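Local coordinates for putative pyridoxal phosphate-dependent transferase (Clostridium difficile, PDB 4DQ6), which binds pyridoxal-5'-phosphate and is probably a transferase of the class I and II aminotransferase family that depends on it, at residues Lys308-Asn311 with Glu312-Lys316; Trp291-Ser294 with Phe295-Tyr298; Lys87-Ser90 with Glu91-Ile94. All coordinates share one frame; numbering follows the deposited sequence.

Overall arrangement
Contacts 1 and 2 share helix 289-313: contact 2 occupies its first turns and contact 1 its last. The centres of contact 1 and contact 2 are about 25 Å apart. Contact 3 belongs to the entry into strand 93-96, an outer strand of the seven-stranded sheet, and lies across the chain's centre from contact 1, about 46 Å away between centres. All three are partly buried. Contact 2, the nearest to the chain's centre at about 17 Å, is chiefly apolar and aromatic beyond its backbone bonds. Contact 1, the most remote, adds a lysine-glutamate salt bridge and an amide over a tyrosine. Contact 3 replaces alpha-helical bonds with 3-10 bonds and lays a lysine chain over an indole.

Contact 1: Lys308-Asn311 with Glu312-Lys316; sequences KYIN and ENMPK
Tyr309 O is gripped twice by Asn313: the backbone N of Asn313 donates to it at 2.8 Å, and Asn313 ND2 adds a weak, bent bond at 3.1 Å. This is the C-terminal end of helix 289-313, where the i to i+4 pattern runs out; Met314 is the first residue to leave helical phi/psi, yet its N still donates to Ile310 O. The asparagine amide also covers the ring. ND2 of Asn313 stands 3.2 Å above the plane of the Tyr309 ring, over its centre, while the amide and ring planes lie 50° apart. Asn313 CB makes an off-centre CH-pi contact with the same ring. Beyond the segments, the Tyr309 OH is bonded to Lys387 NZ of helix 376-390. At the ring's edge, in the conformer given, Met314 CE lies 4.0 Å from Tyr309 CD1 and equally close to Ile310 CG1, and the methionine also packs on helix 376-390. The exposed side is ionic: Lys308 folds at its last torsion (chi4 67°) to bring its NZ within 2.6 Å of Glu312 OE2, met on the syn side and 23° out of the carboxylate plane. One water bridges the last turn, donating to Asn311 O at 2.9 Å and to Glu312 O.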
loop_
_atom_site.group_PDB
_atom_site.type_symbol
_atom_site.label_atom_id
_atom_site.label_comp_id
_atom_site.label_asym_id
_atom_site.label_seq_id
_atom_site.Cartn_x
_atom_site.Cartn_y
_atom_site.Cartn_z
ATOM N N LYS A 308 -2.196 39.850 1.274
ATOM C CA LYS A 308 -1.924 41.230 1.711
ATOM C C LYS A 308 -0.407 41.513 1.710
ATOM O O LYS A 308 0.051 42.538 1.178
ATOM C CB LYS A 308 -2.549 41.455 3.078
ATOM C CG LYS A 308 -2.313 42.837 3.694
ATOM C CD LYS A 308 -3.021 42.991 5.034
ATOM C CE LYS A 308 -2.299 43.999 5.923
ATOM N NZ LYS A 308 -2.419 45.360 5.332
ATOM N N TYR A 309 0.380 40.569 2.239
ATOM C CA TYR A 309 1.820 40.718 2.272
ATOM C C TYR A 309 2.410 40.844 0.879
ATOM O O TYR A 309 3.188 41.744 0.615
ATOM C CB TYR A 309 2.488 39.560 3.006
ATOM C CG TYR A 309 3.912 39.803 3.319
ATOM C CD1 TYR A 309 4.925 39.590 2.397
ATOM C CD2 TYR A 309 4.268 40.240 4.599
ATOM C CE1 TYR A 309 6.277 39.843 2.726
ATOM C CE2 TYR A 309 5.586 40.502 4.908
ATOM C CZ TYR A 309 6.576 40.266 3.988
ATOM O OH TYR A 309 7.885 40.538 4.285
ATOM N N ILE A 310 1.967 39.981 -0.047
ATOM C CA ILE A 310 2.487 40.012 -1.425
ATOM C C ILE A 310 2.096 41.336 -2.106
ATOM O O ILE A 310 2.939 41.991 -2.746
ATOM C CB ILE A 310 1.969 38.822 -2.302
ATOM C CG1 ILE A 310 2.571 37.482 -1.838
ATOM C CG2 ILE A 310 2.282 39.035 -3.780
ATOM C CD1 ILE A 310 1.767 36.266 -2.266
ATOM N N ASN A 311 0.850 41.755 -1.940
ATOM C CA ASN A 311 0.377 42.970 -2.598
ATOM C C ASN A 311 1.048 44.222 -2.069
ATOM O O ASN A 311 1.307 45.169 -2.806
ATOM C CB ASN A 311 -1.157 43.080 -2.488
ATOM C CG ASN A 311 -1.908 42.049 -3.335
ATOM O OD1 ASN A 311 -1.384 41.437 -4.289
ATOM N ND2 ASN A 311 -3.154 41.853 -2.990
ATOM N N GLU A 312 1.367 44.229 -0.791
ATOM C CA GLU A 312 2.072 45.347 -0.158
ATOM C C GLU A 312 3.592 45.325 -0.393
ATOM O O GLU A 312 4.231 46.380 -0.658
ATOM C CB GLU A 312 1.694 45.385 1.336
ATOM C CG GLU A 312 0.229 45.767 1.475
ATOM C CD GLU A 312 -0.279 45.922 2.898
ATOM O OE1 GLU A 312 0.502 45.733 3.874
ATOM O OE2 GLU A 312 -1.509 46.220 2.998
ATOM N N ASN A 313 4.202 44.146 -0.310
ATOM C CA ASN A 313 5.667 44.049 -0.285
ATOM C C ASN A 313 6.300 43.501 -1.560
ATOM O O ASN A 313 7.464 43.740 -1.810
ATOM C CB ASN A 313 6.115 43.235 0.921
ATOM C CG ASN A 313 5.638 43.839 2.220
ATOM O OD1 ASN A 313 6.027 44.954 2.565
ATOM N ND2 ASN A 313 4.743 43.164 2.889
ATOM N N MET A 314 5.534 42.782 -2.373
ATOM C CA MET A 314 6.018 42.235 -3.680
ATOM C C MET A 314 5.010 42.487 -4.794
ATOM O O MET A 314 4.464 41.561 -5.389
ATOM C CB MET A 314 6.294 40.728 -3.563
ATOM C CG MET A 314 7.298 40.421 -2.464
ATOM S SD MET A 314 7.702 38.690 -2.218
ATOM C CE MET A 314 6.472 38.135 -1.033
ATOM N N PRO A 315 4.765 43.776 -5.099
ATOM C CA PRO A 315 3.635 44.115 -5.957
ATOM C C PRO A 315 3.790 43.721 -7.423
ATOM O O PRO A 315 2.789 43.749 -8.179
ATOM C CB PRO A 315 3.511 45.628 -5.815
ATOM C CG PRO A 315 4.864 46.061 -5.403
ATOM C CD PRO A 315 5.361 44.962 -4.482
ATOM N N LYS A 316 5.005 43.368 -7.840
ATOM C CA LYS A 316 5.196 42.804 -9.188
ATOM C C LYS A 316 4.598 41.386 -9.321
ATOM O O LYS A 316 4.239 40.961 -10.427
ATOM C CB LYS A 316 6.666 42.813 -9.615
ATOM C CG LYS A 316 7.187 44.212 -10.002
ATOM C CD LYS A 316 8.685 44.321 -9.855
ATOM C CE LYS A 316 9.193 45.687 -10.292
ATOM N NZ LYS A 316 10.643 45.884 -9.946
HETATM O O HOH W 1 2.349 47.909 -2.718
#

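Contact 2: Trp291-Ser294 with Phe295-Tyr298; sequences WLES and FLEY
Four successive i to i+4 bonds, from Phe295 N to Trp291 O at 2.8 Å through Tyr298 N to Ser294 O at 3.1 Å, define regular alpha-helix near the start of helix 289-313. Across this turn the Phe295 CB methylene sits over one face of the Trp291 indole, 4.1 Å from the six-membered-ring centroid and 12° off its normal. Both residues carry CG anti to the backbone N (chi1 -176° for Trp291), which turns both rings to the same flank. The planes are within 6° of parallel, but with centroids 5.5 Å apart the rings are slid past one another and barely overlap; the CH-pi contact covers the face instead. Beside them Leu292 CD1 reaches Leu296 CG at 3.9 Å and also touches Phe295 CD2, 4.2 Å away. Phe8 and Tyr6, from the N-terminal arm, meet the Trp291 ring, and Leu292 packs on Trp79 of helix 70-84. The acids diverge to salt-bridge partners outside the two segments, Glu293 to Arg83 and Glu297 to Lys212. The chemistry is thus divided: dispersion and CH-pi contacts join neighbouring turns, while the carboxylates are engaged with other parts of the chain.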
loop_
_atom_site.group_PDB
_atom_site.type_symbol
_atom_site.label_atom_id
_atom_site.label_comp_id
_atom_site.label_asym_id
_atom_site.label_seq_id
_atom_site.Cartn_x
_atom_site.Cartn_y
_atom_site.Cartn_z
ATOM N N TRP A 291 -12.078 20.028 14.416
ATOM C CA TRP A 291 -10.710 20.326 13.963
ATOM C C TRP A 291 -10.671 20.847 12.552
ATOM O O TRP A 291 -10.010 21.876 12.297
ATOM C CB TRP A 291 -9.800 19.108 14.161
ATOM C CG TRP A 291 -8.393 19.398 13.797
ATOM C CD1 TRP A 291 -7.336 19.826 14.634
ATOM C CD2 TRP A 291 -7.816 19.317 12.445
ATOM N NE1 TRP A 291 -6.200 19.976 13.899
ATOM C CE2 TRP A 291 -6.416 19.702 12.585
ATOM C CE3 TRP A 291 -8.300 18.982 11.187
ATOM C CZ2 TRP A 291 -5.549 19.727 11.534
ATOM C CZ3 TRP A 291 -7.412 19.002 10.132
ATOM C CH2 TRP A 291 -6.068 19.391 10.290
ATOM N N LEU A 292 -11.414 20.211 11.624
ATOM C CA LEU A 292 -11.407 20.680 10.291
ATOM C C LEU A 292 -11.953 22.131 10.155
ATOM O O LEU A 292 -11.344 22.956 9.481
ATOM C CB LEU A 292 -12.197 19.738 9.386
ATOM C CG LEU A 292 -12.412 20.276 8.003
ATOM C CD1 LEU A 292 -11.124 20.459 7.184
ATOM C CD2 LEU A 292 -13.298 19.317 7.185
ATOM N N GLU A 293 -13.026 22.463 10.866
ATOM C CA GLU A 293 -13.586 23.805 10.749
ATOM C C GLU A 293 -12.555 24.827 11.297
ATOM O O GLU A 293 -12.374 25.917 10.731
ATOM C CB GLU A 293 -14.949 23.898 11.437
ATOM C CG GLU A 293 -16.057 23.114 10.738
ATOM C CD GLU A 293 -16.408 23.578 9.335
ATOM O OE1 GLU A 293 -16.279 24.790 9.003
ATOM O OE2 GLU A 293 -16.858 22.738 8.513
ATOM N N SER A 294 -11.869 24.473 12.373
ATOM C CA SER A 294 -10.855 25.358 12.974
ATOM C C SER A 294 -9.656 25.523 12.050
ATOM O O SER A 294 -9.171 26.622 11.886
ATOM C CB SER A 294 -10.404 24.848 14.337
ATOM O OG SER A 294 -9.611 25.790 15.104
ATOM N N PHE A 295 -9.235 24.424 11.374
ATOM C CA PHE A 295 -8.137 24.470 10.447
ATOM C C PHE A 295 -8.540 25.399 9.288
ATOM O O PHE A 295 -7.721 26.218 8.864
ATOM C CB PHE A 295 -7.839 23.069 9.848
ATOM C CG PHE A 295 -7.071 23.108 8.568
ATOM C CD1 PHE A 295 -5.743 23.390 8.569
ATOM C CD2 PHE A 295 -7.677 22.892 7.334
ATOM C CE1 PHE A 295 -5.006 23.453 7.405
ATOM C CE2 PHE A 295 -6.941 22.936 6.172
ATOM C CZ PHE A 295 -5.631 23.211 6.170
ATOM N N LEU A 296 -9.787 25.319 8.806
ATOM C CA LEU A 296 -10.185 26.118 7.646
ATOM C C LEU A 296 -10.220 27.599 7.974
ATOM O O LEU A 296 -9.894 28.451 7.146
ATOM C CB LEU A 296 -11.492 25.628 7.098
ATOM C CG LEU A 296 -11.522 24.277 6.368
ATOM C CD1 LEU A 296 -12.970 23.901 6.131
ATOM C CD2 LEU A 296 -10.730 24.287 5.043
ATOM N N GLU A 297 -10.558 27.924 9.208
ATOM C CA GLU A 297 -10.437 29.330 9.662
ATOM C C GLU A 297 -8.976 29.846 9.715
ATOM O O GLU A 297 -8.657 30.928 9.251
ATOM C CB GLU A 297 -11.082 29.460 11.034
ATOM C CG GLU A 297 -12.578 29.421 10.939
ATOM C CD GLU A 297 -13.187 30.789 10.629
ATOM O OE1 GLU A 297 -12.427 31.782 10.507
ATOM O OE2 GLU A 297 -14.437 30.867 10.496
ATOM N N TYR A 298 -8.107 28.991 10.242
ATOM C CA TYR A 298 -6.695 29.291 10.278
ATOM C C TYR A 298 -6.098 29.451 8.867
ATOM O O TYR A 298 -5.360 30.350 8.631
ATOM C CB TYR A 298 -5.958 28.257 11.124
ATOM C CG TYR A 298 -4.562 28.696 11.540
ATOM C CD1 TYR A 298 -4.403 29.443 12.655
ATOM C CD2 TYR A 298 -3.435 28.484 10.738
ATOM C CE1 TYR A 298 -3.163 29.868 13.100
ATOM C CE2 TYR A 298 -2.146 28.895 11.164
ATOM C CZ TYR A 298 -2.030 29.616 12.354
ATOM O OH TYR A 298 -0.749 30.032 12.728
#

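Contact 3: Lys87-Ser90 with Glu91-Ile94; sequences KIKS and EWLI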
loop_
_atom_site.group_PDB
_atom_site.type_symbol
_atom_site.label_atom_id
_atom_site.label_comp_id
_atom_site.label_asym_id
_atom_site.label_seq_id
_atom_site.Cartn_x
_atom_site.Cartn_y
_atom_site.Cartn_z
ATOM N N LYS A 87 -25.539 11.423 -1.317
ATOM C CA LYS A 87 -25.863 10.118 -0.774
ATOM C C LYS A 87 -25.277 9.039 -1.662
ATOM O O LYS A 87 -25.636 8.922 -2.839
ATOM C CB LYS A 87 -27.377 9.883 -0.665
ATOM C CG LYS A 87 -27.749 8.517 -0.013
ATOM C CD LYS A 87 -27.456 8.476 1.511
ATOM C CE LYS A 87 -28.271 9.531 2.292
ATOM N NZ LYS A 87 -28.440 9.444 3.782
ATOM N N ILE A 88 -24.354 8.271 -1.098
ATOM C CA ILE A 88 -23.774 7.105 -1.768
ATOM C C ILE A 88 -24.158 5.827 -1.033
ATOM O O ILE A 88 -24.751 5.868 0.069
ATOM C CB ILE A 88 -22.232 7.192 -1.872
ATOM C CG1 ILE A 88 -21.515 7.117 -0.496
ATOM C CG2 ILE A 88 -21.819 8.485 -2.589
ATOM C CD1 ILE A 88 -20.058 6.556 -0.582
ATOM N N LYS A 89 -23.871 4.687 -1.670
ATOM C CA LYS A 89 -24.038 3.395 -1.015
ATOM C C LYS A 89 -22.655 2.887 -0.631
ATOM O O LYS A 89 -21.718 3.029 -1.396
ATOM C CB LYS A 89 -24.703 2.412 -1.946
ATOM C CG LYS A 89 -26.154 2.817 -2.259
ATOM C CD LYS A 89 -26.787 1.839 -3.241
ATOM C CE LYS A 89 -28.143 2.322 -3.740
ATOM N NZ LYS A 89 -29.205 2.291 -2.702
ATOM N N SER A 90 -22.557 2.252 0.534
ATOM C CA SER A 90 -21.299 1.657 1.001
ATOM C C SER A 90 -20.785 0.624 0.011
ATOM O O SER A 90 -19.586 0.459 -0.171
ATOM C CB SER A 90 -21.461 1.010 2.367
ATOM O OG SER A 90 -22.464 -0.010 2.384
ATOM N N GLU A 91 -21.714 -0.018 -0.697
ATOM C CA GLU A 91 -21.343 -1.011 -1.706
ATOM C C GLU A 91 -20.577 -0.451 -2.900
ATOM O O GLU A 91 -20.004 -1.222 -3.650
ATOM C CB GLU A 91 -22.601 -1.725 -2.241
ATOM C CG GLU A 91 -23.296 -2.583 -1.195
ATOM C CD GLU A 91 -24.316 -1.878 -0.325
ATOM O OE1 GLU A 91 -24.467 -0.633 -0.319
ATOM O OE2 GLU A 91 -25.029 -2.657 0.394
ATOM N N TRP A 92 -20.599 0.856 -3.092
ATOM C CA TRP A 92 -19.867 1.491 -4.162
ATOM C C TRP A 92 -18.415 1.732 -3.873
ATOM O O TRP A 92 -17.665 2.145 -4.803
ATOM C CB TRP A 92 -20.482 2.795 -4.514
ATOM C CG TRP A 92 -21.917 2.751 -4.960
ATOM C CD1 TRP A 92 -22.655 1.647 -5.300
ATOM C CD2 TRP A 92 -22.789 3.901 -5.166
ATOM N NE1 TRP A 92 -23.916 2.013 -5.709
ATOM C CE2 TRP A 92 -24.060 3.359 -5.649
ATOM C CE3 TRP A 92 -22.637 5.280 -5.064
ATOM C CZ2 TRP A 92 -25.154 4.209 -5.954
ATOM C CZ3 TRP A 92 -23.739 6.105 -5.383
ATOM C CH2 TRP A 92 -24.951 5.576 -5.806
ATOM N N LEU A 93 -17.933 1.492 -2.634
ATOM C CA LEU A 93 -16.620 1.929 -2.227
ATOM C C LEU A 93 -15.573 0.861 -2.385
ATOM O O LEU A 93 -15.769 -0.258 -1.935
ATOM C CB LEU A 93 -16.651 2.365 -0.758
ATOM C CG LEU A 93 -17.405 3.642 -0.437
ATOM C CD1 LEU A 93 -17.759 3.823 1.043
ATOM C CD2 LEU A 93 -16.636 4.824 -1.008
ATOM N N ILE A 94 -14.440 1.258 -2.998
ATOM C CA ILE A 94 -13.230 0.437 -3.037
ATOM C C ILE A 94 -12.074 1.162 -2.331
ATOM O O ILE A 94 -11.834 2.350 -2.580
ATOM C CB ILE A 94 -12.814 0.051 -4.485
ATOM C CG1 ILE A 94 -13.925 -0.830 -5.011
ATOM C CG2 ILE A 94 -11.442 -0.624 -4.530
ATOM C CD1 ILE A 94 -13.619 -1.321 -6.420
HETATM O O HOH W 2 -17.692 -1.637 -0.459
#
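Lys89 lies over the Trp92 indole, its CB 3.8 Å from the centroid of the five-membered ring and 7° off the ring normal, a CH-pi contact squarely over the face. Its chain continues across the ring, with Lys89 CD 3.8 Å from Trp92 NE1, before bending at its last torsion to lead the ammonium away. The same indole face is approached by the backbone: Lys89 N stands 3.6 Å above the plane, offset toward the rim. Ile88 lies obliquely beside the six-membered ring, its CB 3.7 Å from Trp92 CE3, and carries CG1 between the backbone N and carbonyl carbon (chi1 67°), from where CD1 meets both methyls of Leu93. Ile88 and Leu93 are buried, and each also packs against helix 70-84, so this is the tight part of the contact.

The other side is polar and looser. Glu91 is exposed, and its OE1 lies 3.4 Å from Ser90 OG, a long and weak contact at best. Lys89 NZ and Glu91 OE1 have opposite charges but stay 6.1 Å apart, too far for a salt bridge. A water donates to both Ser90 O and Leu93 O, linking the turn to the incoming strand.

Trp92 N donates to Lys89 O at 3.0 Å and Leu93 N to Ser90 O. Such i to i+3 bonds are the signature of a 3-10 turn, here delivering the chain from helix 70-84 into strand 93-96, which pairs antiparallel with strand 248-251 at the border of the seven-stranded sheet characteristic of the aminotransferase fold.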